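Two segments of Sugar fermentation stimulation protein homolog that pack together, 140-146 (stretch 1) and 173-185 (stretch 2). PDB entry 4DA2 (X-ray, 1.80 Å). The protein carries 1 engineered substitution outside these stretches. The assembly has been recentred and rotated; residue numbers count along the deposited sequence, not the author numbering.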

# COMPACT_ATOMS: atom_id res chain seq x y z
N GLY A 140 4.57 2.08 -17.15
CA GLY A 140 5.74 2.94 -17.37
C GLY A 140 6.27 3.56 -16.09
O GLY A 140 6.69 2.86 -15.18
N GLU A 141 6.21 4.88 -16.01
CA GLU A 141 6.70 5.59 -14.84
C GLU A 141 5.62 5.72 -13.76
O GLU A 141 5.88 6.30 -12.70
CB GLU A 141 7.21 6.98 -15.24
CG GLU A 141 8.68 6.96 -15.74
CD GLU A 141 9.68 6.58 -14.65
OE1 GLU A 141 9.54 7.09 -13.52
OE2 GLU A 141 10.60 5.79 -14.92
N TYR A 142 4.41 5.23 -14.04
CA TYR A 142 3.28 5.38 -13.11
C TYR A 142 3.13 4.16 -12.21
O TYR A 142 3.25 3.02 -12.68
CB TYR A 142 1.95 5.59 -13.85
CG TYR A 142 1.86 6.90 -14.60
CD1 TYR A 142 1.27 8.03 -14.02
CD2 TYR A 142 2.36 7.01 -15.90
CE1 TYR A 142 1.20 9.25 -14.72
CE2 TYR A 142 2.29 8.21 -16.60
CZ TYR A 142 1.71 9.33 -16.00
OH TYR A 142 1.65 10.51 -16.70
N ALA A 143 2.88 4.40 -10.92
CA ALA A 143 2.19 3.42 -10.05
C ALA A 143 0.71 3.71 -10.14
O ALA A 143 0.30 4.89 -10.22
CB ALA A 143 2.66 3.57 -8.63
N MET A 144 -0.11 2.65 -10.11
CA MET A 144 -1.54 2.80 -10.27
C MET A 144 -2.38 2.03 -9.28
O MET A 144 -1.92 1.00 -8.68
CB MET A 144 -1.95 2.44 -11.70
CG MET A 144 -1.19 3.23 -12.73
SD MET A 144 -2.00 3.04 -14.33
CE MET A 144 -1.85 1.26 -14.63
N TYR A 145 -3.60 2.55 -9.07
CA TYR A 145 -4.60 1.88 -8.26
C TYR A 145 -5.97 2.09 -8.87
O TYR A 145 -6.24 3.19 -9.39
CB TYR A 145 -4.55 2.42 -6.82
CG TYR A 145 -5.77 2.10 -5.98
CD1 TYR A 145 -5.78 0.99 -5.11
CD2 TYR A 145 -6.91 2.89 -6.08
CE1 TYR A 145 -6.91 0.71 -4.32
CE2 TYR A 145 -8.06 2.62 -5.29
CZ TYR A 145 -8.04 1.54 -4.42
OH TYR A 145 -9.16 1.29 -3.68
N PRO A 146 -6.85 1.07 -8.81
CA PRO A 146 -6.58 -0.28 -8.29
C PRO A 146 -6.32 -1.17 -9.49
O PRO A 146 -6.33 -0.67 -10.62
CB PRO A 146 -7.91 -0.64 -7.64
CG PRO A 146 -8.91 -0.01 -8.54
CD PRO A 146 -8.29 1.28 -9.04
N VAL A 173 -3.61 8.40 0.75
CA VAL A 173 -2.20 8.26 0.40
C VAL A 173 -2.01 6.97 -0.36
O VAL A 173 -2.26 5.88 0.20
CB VAL A 173 -1.31 8.25 1.64
CG1 VAL A 173 0.18 8.09 1.21
CG2 VAL A 173 -1.48 9.54 2.49
N PHE A 174 -1.56 7.06 -1.61
CA PHE A 174 -1.24 5.88 -2.40
C PHE A 174 0.22 5.47 -2.16
O PHE A 174 1.14 6.27 -2.28
CB PHE A 174 -1.55 6.15 -3.89
CG PHE A 174 -2.99 6.41 -4.14
CD1 PHE A 174 -3.89 5.34 -4.21
CD2 PHE A 174 -3.49 7.71 -4.24
CE1 PHE A 174 -5.25 5.55 -4.42
CE2 PHE A 174 -4.87 7.93 -4.47
CZ PHE A 174 -5.75 6.85 -4.53
N ILE A 175 0.40 4.21 -1.78
CA ILE A 175 1.74 3.69 -1.52
C ILE A 175 2.22 2.99 -2.80
O ILE A 175 1.84 1.83 -3.09
CB ILE A 175 1.73 2.71 -0.31
CG1 ILE A 175 1.08 3.39 0.93
CG2 ILE A 175 3.15 2.27 -0.01
CD1 ILE A 175 1.80 4.68 1.42
N GLY A 176 3.03 3.72 -3.56
CA GLY A 176 3.61 3.24 -4.83
C GLY A 176 4.86 2.46 -4.48
O GLY A 176 6.00 2.90 -4.73
N ALA A 177 4.64 1.30 -3.87
CA ALA A 177 5.72 0.43 -3.40
C ALA A 177 6.37 -0.40 -4.51
O ALA A 177 6.62 -1.62 -4.33
CB ALA A 177 5.22 -0.50 -2.26
N LEU A 178 6.64 0.25 -5.64
CA LEU A 178 7.35 -0.33 -6.78
C LEU A 178 8.62 0.46 -6.97
O LEU A 178 8.59 1.68 -6.83
CB LEU A 178 6.54 -0.10 -8.08
CG LEU A 178 5.21 -0.79 -8.34
CD1 LEU A 178 4.65 -0.29 -9.63
CD2 LEU A 178 5.34 -2.30 -8.38
N PRO A 179 9.73 -0.20 -7.33
CA PRO A 179 10.90 0.57 -7.75
C PRO A 179 10.62 1.22 -9.11
O PRO A 179 9.70 0.80 -9.84
CB PRO A 179 12.00 -0.50 -7.89
CG PRO A 179 11.22 -1.76 -8.26
CD PRO A 179 9.94 -1.66 -7.46
N ASN A 180 11.40 2.25 -9.43
CA ASN A 180 11.37 2.94 -10.74
C ASN A 180 10.00 3.42 -11.20
O ASN A 180 9.57 3.17 -12.32
CB ASN A 180 12.05 2.09 -11.83
CG ASN A 180 13.44 1.65 -11.42
OD1 ASN A 180 13.59 0.65 -10.72
ND2 ASN A 180 14.45 2.41 -11.81
N VAL A 181 9.30 4.11 -10.31
CA VAL A 181 8.12 4.85 -10.71
C VAL A 181 8.32 6.24 -10.14
O VAL A 181 8.98 6.39 -9.11
CB VAL A 181 6.78 4.22 -10.18
CG1 VAL A 181 6.39 2.96 -10.96
CG2 VAL A 181 6.83 3.98 -8.66
N SER A 182 7.81 7.25 -10.84
CA SER A 182 7.98 8.64 -10.41
C SER A 182 6.66 9.38 -10.32
O SER A 182 6.60 10.56 -9.89
CB SER A 182 8.87 9.39 -11.41
OG SER A 182 8.28 9.29 -12.70
N LYS A 183 5.60 8.71 -10.75
CA LYS A 183 4.25 9.29 -10.82
C LYS A 183 3.18 8.32 -10.34
O LYS A 183 3.46 7.14 -10.18
CB LYS A 183 3.91 9.73 -12.26
CG LYS A 183 4.87 10.79 -12.81
CD LYS A 183 4.37 11.35 -14.13
CE LYS A 183 4.75 10.46 -15.29
NZ LYS A 183 6.15 10.69 -15.73
N PHE A 184 1.99 8.85 -10.07
CA PHE A 184 0.82 8.05 -9.76
C PHE A 184 -0.37 8.47 -10.61
O PHE A 184 -0.58 9.66 -10.79
CB PHE A 184 0.44 8.17 -8.24
CG PHE A 184 -0.94 7.62 -7.95
CD1 PHE A 184 -1.12 6.27 -7.66
CD2 PHE A 184 -2.07 8.43 -8.07
CE1 PHE A 184 -2.43 5.76 -7.47
CE2 PHE A 184 -3.35 7.95 -7.86
CZ PHE A 184 -3.54 6.59 -7.56
N LYS A 185 -1.18 7.51 -11.08
CA LYS A 185 -2.54 7.82 -11.57
C LYS A 185 -3.49 6.66 -11.30
O LYS A 185 -3.03 5.52 -11.20
CB LYS A 185 -2.53 8.16 -13.06
CG LYS A 185 -2.13 7.00 -13.95
CD LYS A 185 -1.97 7.48 -15.39
CE LYS A 185 -1.58 6.31 -16.29
NZ LYS A 185 -1.47 6.75 -17.72

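Neighbouring parallel β-strands show how a regular backbone ladder sorts side chains onto two faces with different chemistry, and the pairing of Tyr 142 and Ala 143 with Lys 183 and Phe 184 is a compact example. Gly 140 barely takes part; its positive phi is one that glycine adopts readily. The ladder is prepared at Glu 141, whose carbonyl serves two donors: Ser 182 N lies 2.8 Å from Glu 141 O, and Lys 183 N lies 3.1 Å from the same oxygen. The side chain adds a third link, with Ser 182 OG donating to Glu 141 OE1 at 2.7 Å.

Tyr 142 pairs with Lys 183, and their side chains share a face of the sheet with that of Lys 185. The two lysines sandwich the phenol ring. Lys 183 CE and Lys 185 CD each lie 3.8 Å from the centroid of the Tyr 142 ring, on opposite faces, so aliphatic methylenes cover both. The ammonium groups are less alike: Lys 185 NZ sits 4.3 Å from that centroid, over the ring face, whereas Lys 183 NZ, at 5.1 Å, can contribute a weak attraction at most.

Ala 143 carries the ladder onward through both its polar backbone atoms. Its N donates to Lys 183 O at 2.9 Å, and its O accepts from Lys 185 N at 3.1 Å, the alternation expected of parallel strands. Its methyl group turns to the other face, where Ala 143 CB approaches Gly 176 CA at 3.9 Å; a β-carbon on that glycine would crowd this methyl.

At Met 144 the pairing loosens, although Met 144 CA still makes a CA-H...O contact of 3.2 Å with Lys 185 O. Tyr 145 then relies on apolar packing: its CD2 meets Phe 174 CE1 at 3.5 Å, the rings inclined obliquely, while its buried N finds no hydrogen-bond partner.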